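Local structure of beta-galactosidase (Marinomonas sp. ef1, 6Y2K) at residues S263-P268 with W311-Q316; H241-F246 with Q257-A262; G4-P9 with S350-R355. The protein catalyses the hydrolysis of terminal beta-galactosidic bonds as a cold-active enzyme of glycoside hydrolase family 42, and assembles as a hexamer. All blocks are in the same frame, centred on the assembly; numbering follows the deposited sequence.

Contact 1: S263-P268 with W311-Q316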
# COMPACT_ATOMS: atom_id res chain seq x y z
N SER A 263 -18.27 40.13 17.24
CA SER A 263 -18.16 38.92 18.03
C SER A 263 -18.33 37.73 17.11
O SER A 263 -18.88 37.86 16.02
CB SER A 263 -19.18 38.87 19.16
OG SER A 263 -20.49 38.65 18.69
N TRP A 264 -17.84 36.57 17.55
CA TRP A 264 -18.03 35.36 16.76
C TRP A 264 -18.12 34.10 17.59
O TRP A 264 -17.86 34.10 18.80
CB TRP A 264 -16.99 35.27 15.64
CG TRP A 264 -15.68 34.71 16.04
CD1 TRP A 264 -14.72 35.32 16.79
CD2 TRP A 264 -15.15 33.42 15.68
NE1 TRP A 264 -13.63 34.49 16.93
CE2 TRP A 264 -13.87 33.32 16.26
CE3 TRP A 264 -15.64 32.35 14.92
CZ2 TRP A 264 -13.07 32.18 16.12
CZ3 TRP A 264 -14.85 31.21 14.77
CH2 TRP A 264 -13.57 31.14 15.36
N ASP A 265 -18.54 33.03 16.92
CA ASP A 265 -18.95 31.80 17.56
C ASP A 265 -18.01 30.68 17.13
O ASP A 265 -18.05 30.24 15.97
CB ASP A 265 -20.41 31.50 17.18
CG ASP A 265 -21.37 32.61 17.63
OD1 ASP A 265 -21.00 33.41 18.50
OD2 ASP A 265 -22.52 32.67 17.12
N SER A 266 -17.16 30.24 18.06
CA SER A 266 -16.05 29.34 17.80
C SER A 266 -16.32 27.94 18.34
O SER A 266 -16.43 27.73 19.56
CB SER A 266 -14.76 29.86 18.43
OG SER A 266 -13.67 28.98 18.14
N TYR A 267 -16.40 26.99 17.41
CA TYR A 267 -16.61 25.60 17.75
C TYR A 267 -15.57 24.76 17.02
O TYR A 267 -15.88 24.11 16.01
CB TYR A 267 -18.03 25.19 17.38
CG TYR A 267 -19.09 25.95 18.14
CD1 TYR A 267 -19.44 25.58 19.44
CD2 TYR A 267 -19.75 27.04 17.57
CE1 TYR A 267 -20.41 26.27 20.14
CE2 TYR A 267 -20.73 27.74 18.26
CZ TYR A 267 -21.05 27.35 19.55
OH TYR A 267 -22.02 28.02 20.25
N PRO A 268 -14.32 24.77 17.52
CA PRO A 268 -13.18 24.17 16.81
C PRO A 268 -13.34 22.69 16.43
O PRO A 268 -12.84 22.29 15.38
CB PRO A 268 -12.02 24.35 17.79
CG PRO A 268 -12.42 25.51 18.61
CD PRO A 268 -13.88 25.30 18.83
N TRP A 311 -14.92 40.25 20.35
CA TRP A 311 -15.40 39.32 21.38
C TRP A 311 -15.57 37.94 20.77
O TRP A 311 -15.71 37.80 19.55
CB TRP A 311 -16.76 39.73 21.95
CG TRP A 311 -16.87 41.05 22.67
CD1 TRP A 311 -15.87 41.91 22.99
CD2 TRP A 311 -18.08 41.63 23.18
NE1 TRP A 311 -16.37 43.01 23.65
CE2 TRP A 311 -17.73 42.86 23.78
CE3 TRP A 311 -19.42 41.23 23.17
CZ2 TRP A 311 -18.69 43.70 24.38
CZ3 TRP A 311 -20.37 42.07 23.76
CH2 TRP A 311 -20.00 43.29 24.36
N ILE A 312 -15.58 36.91 21.62
CA ILE A 312 -16.09 35.60 21.24
C ILE A 312 -17.42 35.49 22.00
O ILE A 312 -17.41 35.37 23.22
CB ILE A 312 -15.13 34.45 21.61
CG1 ILE A 312 -13.98 34.34 20.60
CG2 ILE A 312 -15.86 33.10 21.62
CD1 ILE A 312 -13.11 35.57 20.44
N MET A 313 -18.53 35.58 21.29
CA MET A 313 -19.86 35.50 21.90
C MET A 313 -20.22 34.08 22.31
O MET A 313 -20.93 33.90 23.29
CB MET A 313 -20.93 36.04 20.96
CG MET A 313 -22.30 36.24 21.60
SD MET A 313 -22.25 37.55 22.85
CE MET A 313 -22.30 38.98 21.79
N GLU A 314 -19.75 33.09 21.55
CA GLU A 314 -20.04 31.67 21.83
C GLU A 314 -18.77 30.83 21.69
O GLU A 314 -18.23 30.69 20.59
CB GLU A 314 -21.12 31.13 20.87
CG GLU A 314 -22.46 31.89 20.88
CD GLU A 314 -23.47 31.34 19.90
OE1 GLU A 314 -23.24 30.25 19.35
OE2 GLU A 314 -24.52 32.01 19.66
N GLN A 315 -18.29 30.29 22.81
CA GLN A 315 -17.11 29.42 22.82
C GLN A 315 -17.51 27.99 23.18
O GLN A 315 -18.20 27.77 24.20
CB GLN A 315 -16.09 29.92 23.84
CG GLN A 315 -14.78 29.14 23.87
CD GLN A 315 -14.03 29.21 22.55
OE1 GLN A 315 -13.62 30.29 22.12
NE2 GLN A 315 -13.83 28.05 21.91
N GLN A 316 -17.07 27.03 22.37
CA GLN A 316 -17.31 25.62 22.64
C GLN A 316 -16.81 25.25 24.04
O GLN A 316 -15.66 25.54 24.34
CB GLN A 316 -16.62 24.73 21.61
CG GLN A 316 -16.94 23.25 21.77
CD GLN A 316 -16.57 22.38 20.57
OE1 GLN A 316 -16.05 22.86 19.55
NE2 GLN A 316 -16.83 21.08 20.70
O HOH W 1 -11.65 28.58 19.66

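Contact 2: H241-F246 with Q257-A262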
# COMPACT_ATOMS: atom_id res chain seq x y z
N HIS A 241 -22.86 42.04 16.81
CA HIS A 241 -23.47 40.87 16.20
C HIS A 241 -22.53 39.67 16.33
O HIS A 241 -21.30 39.84 16.45
CB HIS A 241 -23.86 41.11 14.74
CG HIS A 241 -24.64 39.97 14.17
ND1 HIS A 241 -25.95 39.73 14.52
CD2 HIS A 241 -24.26 38.93 13.39
CE1 HIS A 241 -26.36 38.62 13.93
NE2 HIS A 241 -25.36 38.12 13.24
N ASN A 242 -23.11 38.47 16.35
CA ASN A 242 -22.34 37.23 16.50
C ASN A 242 -22.16 36.52 15.14
O ASN A 242 -23.09 35.91 14.62
CB ASN A 242 -22.92 36.31 17.60
CG ASN A 242 -24.37 35.90 17.37
OD1 ASN A 242 -25.16 36.63 16.76
ND2 ASN A 242 -24.73 34.72 17.86
N TYR A 243 -20.96 36.64 14.59
CA TYR A 243 -20.57 36.04 13.31
C TYR A 243 -20.08 34.61 13.51
O TYR A 243 -19.96 34.13 14.65
CB TYR A 243 -19.48 36.88 12.65
CG TYR A 243 -19.81 38.35 12.54
CD1 TYR A 243 -20.96 38.77 11.87
CD2 TYR A 243 -18.97 39.33 13.08
CE1 TYR A 243 -21.27 40.13 11.76
CE2 TYR A 243 -19.27 40.69 12.97
CZ TYR A 243 -20.43 41.08 12.31
OH TYR A 243 -20.74 42.43 12.19
N MET A 244 -19.81 33.92 12.41
CA MET A 244 -19.53 32.49 12.44
C MET A 244 -18.19 32.13 11.80
O MET A 244 -17.62 32.92 11.04
CB MET A 244 -20.64 31.73 11.73
CG MET A 244 -22.00 31.88 12.40
SD MET A 244 -23.35 31.20 11.42
CE MET A 244 -23.49 32.42 10.12
N GLY A 245 -17.71 30.94 12.12
CA GLY A 245 -16.56 30.36 11.43
C GLY A 245 -16.98 29.87 10.05
O GLY A 245 -18.05 29.31 9.89
N PHE A 246 -16.14 30.11 9.05
CA PHE A 246 -16.24 29.42 7.75
C PHE A 246 -17.55 29.80 7.06
O PHE A 246 -18.30 28.94 6.60
CB PHE A 246 -16.08 27.90 7.93
CG PHE A 246 -14.86 27.54 8.74
CD1 PHE A 246 -13.61 27.46 8.13
CD2 PHE A 246 -14.95 27.37 10.12
CE1 PHE A 246 -12.48 27.17 8.87
CE2 PHE A 246 -13.82 27.10 10.86
CZ PHE A 246 -12.58 26.99 10.24
N GLN A 257 -19.50 48.09 9.99
CA GLN A 257 -19.48 49.56 9.98
C GLN A 257 -20.57 50.15 10.88
O GLN A 257 -20.42 51.25 11.42
CB GLN A 257 -19.68 50.13 8.56
CG GLN A 257 -18.56 49.90 7.56
CD GLN A 257 -18.94 50.37 6.17
OE1 GLN A 257 -18.22 50.14 5.20
NE2 GLN A 257 -20.09 51.04 6.05
N ASP A 258 -21.69 49.43 11.01
CA ASP A 258 -22.83 49.90 11.80
C ASP A 258 -22.83 49.44 13.26
O ASP A 258 -23.77 49.73 13.99
CB ASP A 258 -24.14 49.49 11.10
CG ASP A 258 -24.30 50.15 9.73
OD1 ASP A 258 -23.96 51.34 9.60
OD2 ASP A 258 -24.78 49.49 8.79
N LEU A 259 -21.79 48.73 13.69
CA LEU A 259 -21.73 48.15 15.01
C LEU A 259 -20.45 48.58 15.73
O LEU A 259 -19.53 49.12 15.12
CB LEU A 259 -21.79 46.62 14.92
CG LEU A 259 -23.12 46.05 14.38
CD1 LEU A 259 -22.92 44.60 13.95
CD2 LEU A 259 -24.24 46.14 15.41
N ASP A 260 -20.43 48.36 17.04
CA ASP A 260 -19.29 48.74 17.89
C ASP A 260 -18.28 47.62 18.07
O ASP A 260 -17.09 47.88 18.28
CB ASP A 260 -19.78 49.19 19.26
CG ASP A 260 -20.72 50.37 19.16
OD1 ASP A 260 -20.37 51.36 18.48
OD2 ASP A 260 -21.82 50.29 19.75
N VAL A 261 -18.74 46.37 18.02
CA VAL A 261 -17.92 45.20 18.32
C VAL A 261 -18.25 44.10 17.32
O VAL A 261 -19.42 43.93 16.95
CB VAL A 261 -18.23 44.65 19.74
CG1 VAL A 261 -17.36 43.43 20.04
CG2 VAL A 261 -18.04 45.73 20.81
N ALA A 262 -17.23 43.36 16.90
CA ALA A 262 -17.42 42.12 16.14
C ALA A 262 -17.26 40.98 17.12
O ALA A 262 -16.23 40.88 17.79
CB ALA A 262 -16.40 42.01 15.03
O HOH W 2 -19.31 43.94 14.03

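Contact 3: G4-P9 with S350-R355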
# COMPACT_ATOMS: atom_id res chain seq x y z
N GLY A 4 -17.51 35.37 29.94
CA GLY A 4 -18.95 35.50 29.78
C GLY A 4 -19.64 34.16 29.63
O GLY A 4 -18.99 33.12 29.50
N VAL A 5 -20.97 34.18 29.62
CA VAL A 5 -21.74 32.99 29.29
C VAL A 5 -23.06 33.33 28.60
O VAL A 5 -23.65 34.37 28.86
CB VAL A 5 -21.97 32.11 30.55
CG1 VAL A 5 -22.98 32.74 31.50
CG2 VAL A 5 -22.38 30.70 30.17
N CYS A 6 -23.49 32.44 27.70
CA CYS A 6 -24.81 32.52 27.06
C CYS A 6 -25.79 31.75 27.93
O CYS A 6 -25.54 30.59 28.28
CB CYS A 6 -24.75 31.93 25.65
SG CYS A 6 -23.56 32.77 24.59
N TYR A 7 -26.92 32.38 28.27
CA TYR A 7 -27.84 31.92 29.31
C TYR A 7 -29.30 32.00 28.85
O TYR A 7 -29.67 32.92 28.11
CB TYR A 7 -27.63 32.79 30.55
CG TYR A 7 -28.46 32.46 31.78
CD1 TYR A 7 -28.62 31.16 32.22
CD2 TYR A 7 -29.05 33.49 32.52
CE1 TYR A 7 -29.37 30.88 33.37
CE2 TYR A 7 -29.79 33.22 33.67
CZ TYR A 7 -29.95 31.92 34.09
OH TYR A 7 -30.69 31.67 35.22
N TYR A 8 -30.12 31.04 29.28
CA TYR A 8 -31.54 30.95 28.92
C TYR A 8 -32.41 30.81 30.18
O TYR A 8 -32.88 29.73 30.49
CB TYR A 8 -31.75 29.81 27.91
CG TYR A 8 -30.92 30.12 26.68
CD1 TYR A 8 -29.58 29.72 26.61
CD2 TYR A 8 -31.42 30.91 25.66
CE1 TYR A 8 -28.79 30.05 25.53
CE2 TYR A 8 -30.64 31.25 24.57
CZ TYR A 8 -29.32 30.81 24.51
OH TYR A 8 -28.53 31.15 23.46
N PRO A 9 -32.62 31.93 30.91
CA PRO A 9 -33.46 31.86 32.11
C PRO A 9 -34.88 31.34 31.81
O PRO A 9 -35.45 30.62 32.63
CB PRO A 9 -33.50 33.31 32.60
CG PRO A 9 -33.16 34.13 31.41
CD PRO A 9 -32.22 33.30 30.59
N SER A 350 -17.09 34.44 25.77
CA SER A 350 -18.35 33.98 26.34
C SER A 350 -18.65 32.55 25.90
O SER A 350 -18.60 32.25 24.70
CB SER A 350 -19.48 34.96 25.96
OG SER A 350 -20.77 34.41 26.16
N TYR A 351 -18.95 31.67 26.85
CA TYR A 351 -19.25 30.28 26.55
C TYR A 351 -20.72 30.09 26.20
O TYR A 351 -21.52 31.02 26.35
CB TYR A 351 -18.87 29.38 27.73
CG TYR A 351 -17.44 29.55 28.20
CD1 TYR A 351 -16.39 28.95 27.51
CD2 TYR A 351 -17.14 30.31 29.32
CE1 TYR A 351 -15.08 29.11 27.93
CE2 TYR A 351 -15.84 30.47 29.75
CZ TYR A 351 -14.81 29.86 29.05
OH TYR A 351 -13.51 30.02 29.48
N PHE A 352 -21.07 28.90 25.75
CA PHE A 352 -22.45 28.59 25.38
C PHE A 352 -22.69 27.08 25.35
O PHE A 352 -22.03 26.35 24.61
CB PHE A 352 -22.78 29.20 24.01
CG PHE A 352 -24.05 28.66 23.41
CD1 PHE A 352 -24.10 27.38 22.89
CD2 PHE A 352 -25.19 29.44 23.36
CE1 PHE A 352 -25.26 26.88 22.33
CE2 PHE A 352 -26.36 28.95 22.81
CZ PHE A 352 -26.39 27.67 22.29
N ARG A 353 -23.63 26.63 26.17
CA ARG A 353 -24.39 27.52 27.04
C ARG A 353 -24.03 27.31 28.50
O ARG A 353 -23.11 26.55 28.82
CB ARG A 353 -25.89 27.31 26.84
CG ARG A 353 -26.27 25.92 26.36
CD ARG A 353 -27.71 25.87 25.89
NE ARG A 353 -28.65 26.10 26.97
CZ ARG A 353 -29.97 26.16 26.82
NH1 ARG A 353 -30.51 26.01 25.62
NH2 ARG A 353 -30.75 26.38 27.87
N TRP A 354 -24.74 28.00 29.39
CA TRP A 354 -24.49 27.89 30.82
C TRP A 354 -24.85 26.50 31.34
O TRP A 354 -24.10 25.90 32.10
CB TRP A 354 -25.29 28.96 31.58
CG TRP A 354 -25.43 28.67 33.05
CD1 TRP A 354 -26.57 28.29 33.70
CD2 TRP A 354 -24.40 28.72 34.04
NE1 TRP A 354 -26.31 28.12 35.04
CE2 TRP A 354 -24.98 28.37 35.27
CE3 TRP A 354 -23.03 29.04 34.01
CZ2 TRP A 354 -24.26 28.33 36.46
CZ3 TRP A 354 -22.31 28.99 35.19
CH2 TRP A 354 -22.93 28.64 36.40
N ARG A 355 -26.01 26.00 30.92
CA ARG A 355 -26.47 24.68 31.34
C ARG A 355 -27.07 23.95 30.15
O ARG A 355 -27.94 24.49 29.46
CB ARG A 355 -27.52 24.85 32.45
CG ARG A 355 -28.06 23.56 33.05
CD ARG A 355 -29.03 23.89 34.17
NE ARG A 355 -29.75 22.70 34.61
CZ ARG A 355 -30.72 22.69 35.52
NH1 ARG A 355 -31.11 23.81 36.13
NH2 ARG A 355 -31.32 21.54 35.83

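Contact 1: S263-P268 with W311-Q316
Glu314 carries this junction between the sixth and seventh strands of the TIM barrel. Its CB packs 3.3 Å from Tyr267 OH and touches the carboxylate of Asp265, whose OD1 then sits only 3.2 Å from Glu314 CG. Beyond CG the chain runs extended (chi2 178°), which lays the two carboxylates over one another with their planes 10° apart. At the tip the branches diverge in chemistry: Glu314 OE1 accepts a hydrogen bond of 2.7 Å from Tyr267 OH, reaching it from somewhat above the carboxylate plane, while OE2 forms a salt bridge with Arg33. Asp265 OD2 lies 3.3 Å from Glu314 OE2, two acceptors with no bond between them, and has a weak hydrogen bond from Asn242 ND2.

The backbone brings these groups together. The seventh strand turns a corner at Met313, and there Trp264 O receives weak bonds from both Met313 N and Glu314 N. Regular parallel pairing follows: Ser266 N donates to Glu314 O at 2.8 Å, nearly along the C=O axis, and Gln316 N to Ser266 O at 3.0 Å. On the face opposite Glu314, Ser266 OG and Gln315 NE2 share a water, and Trp264, its NE1 bonded to His299, lies alongside Ile312.

The end of the seventh strand is where clan A glycosidases hold their nucleophile, a place consistent with Glu314; a glycerol molecule lies beside Tyr267. Two stacked acids in a buried setting would probably raise the proton affinity of one of them, whereas Arg33 and the tyrosine hydroxyl are likely to favour a charged, rotationally fixed Glu314.

Contact 2: H241-F246 with Q257-A262
Two hydrogen bonds from a single residue grip His241 O: Ser263, just beyond the 257-262 segment, donates its backbone N and its OG to it. By contrast His241 N is buried without a partner; the nearest oxygen across the contact, Val261 O, is 3.9 Å away. Direct hydrogen bonds are lacking between 241-246 and 257-262, while the neighbouring backbone pairs on both sides, Val261 with Leu239 and Ser263 with His241 and Tyr243.

Side chains and one water bridge the gap in the pairing. Tyr243 has CG anti to its carbonyl carbon (chi1 -52°), which swings the ring toward the other segment. Its CE2 edge meets Ala262 CB in the ring plane at 3.8 Å, and its hydroxyl meets Leu259 tip to tip, OH to CD1 3.5 Å. The same methyl, Leu259 CD1, also rests 3.7 Å from His241 CB. The hydroxyl is completed by a water 2.8 Å from Tyr243 OH, which donates to Val261 O at 2.9 Å and so links the two segments. An alanine in place of Tyr243 would remove the ring and hydroxyl, and would probably leave Ala262 and Leu259 poorly packed and the water without its anchor.

With CG anti to the backbone N (chi1 -173°), the His241 imidazole leads away from the contact. There ND1 bonds Thr139 O and NE2 bonds Tyr143 N, a pattern consistent with a neutral ring protonated on ND1, and Tyr143 stacks on it.

Strand 238-244, helix 252-256 and strand 261-266 form a beta-alpha-beta unit, and this contact joins its two strands, the fifth and sixth of the TIM barrel.

Contact 3: G4-P9 with S350-R355
Three backbone hydrogen bonds form the innermost layer, sewing the first strand to the eighth. Tyr351 N donates to Gly4 O at 3.0 Å, Cys6 N to Tyr351 O at 2.8 Å, and Trp354 N, beyond the strand, to Cys6 O at 2.9 Å, nearly along the C=O axis. The fit is closest at Gly4, where a CB would clash with Ser350 CB. A cis peptide joins Phe352 to Arg353, a non-prolyl feature familiar at this place in clan A glycosidases.

Next come the side chains. Phe352 turns its ring edge to strand 4-6 and the turn after it: CD2 touches Cys6 CB at 3.4 Å, CE2 meets Tyr8 OH at 3.2 Å, and Cys6 SG lies in the ring plane in a sulfur-aromatic contact. Tyr8 crosses Arg353 at about a right angle, its CD1 set 3.6 Å from Arg353 CZ over one guanidinium face, with ring and guanidinium planes 40° apart. On the other face of the sheet Val5 CG2 packs at the indole edge, 3.7 Å from Trp354 CB, and the Tyr7 ring runs beside Trp354 with its plane 89° from the indole's five-membered ring.

An outer layer orients these groups. Asp20 takes Tyr7 OH on OD2 and Trp354 NE1 on OD1, one carboxylate fixing both aromatics. Glu36 binds Tyr8 OH, and His11 receives Arg353 NH2, while Phe182 of a second subunit packs on Arg353.

Acidic residues thus tether the polar tips of otherwise hydrophobic rings. The hydrogen bond from Tyr8 OH would probably help stabilise a charged Glu36, and the two bonds to Asp20 are likely to favour its ionised form. With Tyr8 held by Glu36, the edge of Phe352, a residue near a bound glycerol, packs against a ring whose rotation is restricted.

In the fold
From the N terminus, the chain enters strand 2-6, half of contact 3, which is completed only after six further strands, when 348-352 returns beside it and seals the eight-stranded parallel barrel. Contacts 1 and 2 both fall within that long excursion. Contact 2 closes first, a short loop through helix 252-256 joining strands five and six; contact 1 then opens on the same strand 261-266 and closes at 310-315, so the two follow in series without crossing. They touch where Ser263 meets His241. Contact 1 meets contact 3 through Ile312 O and Ser350 N, whereas contacts 2 and 3 stay about 7 Å apart at their nearest atoms.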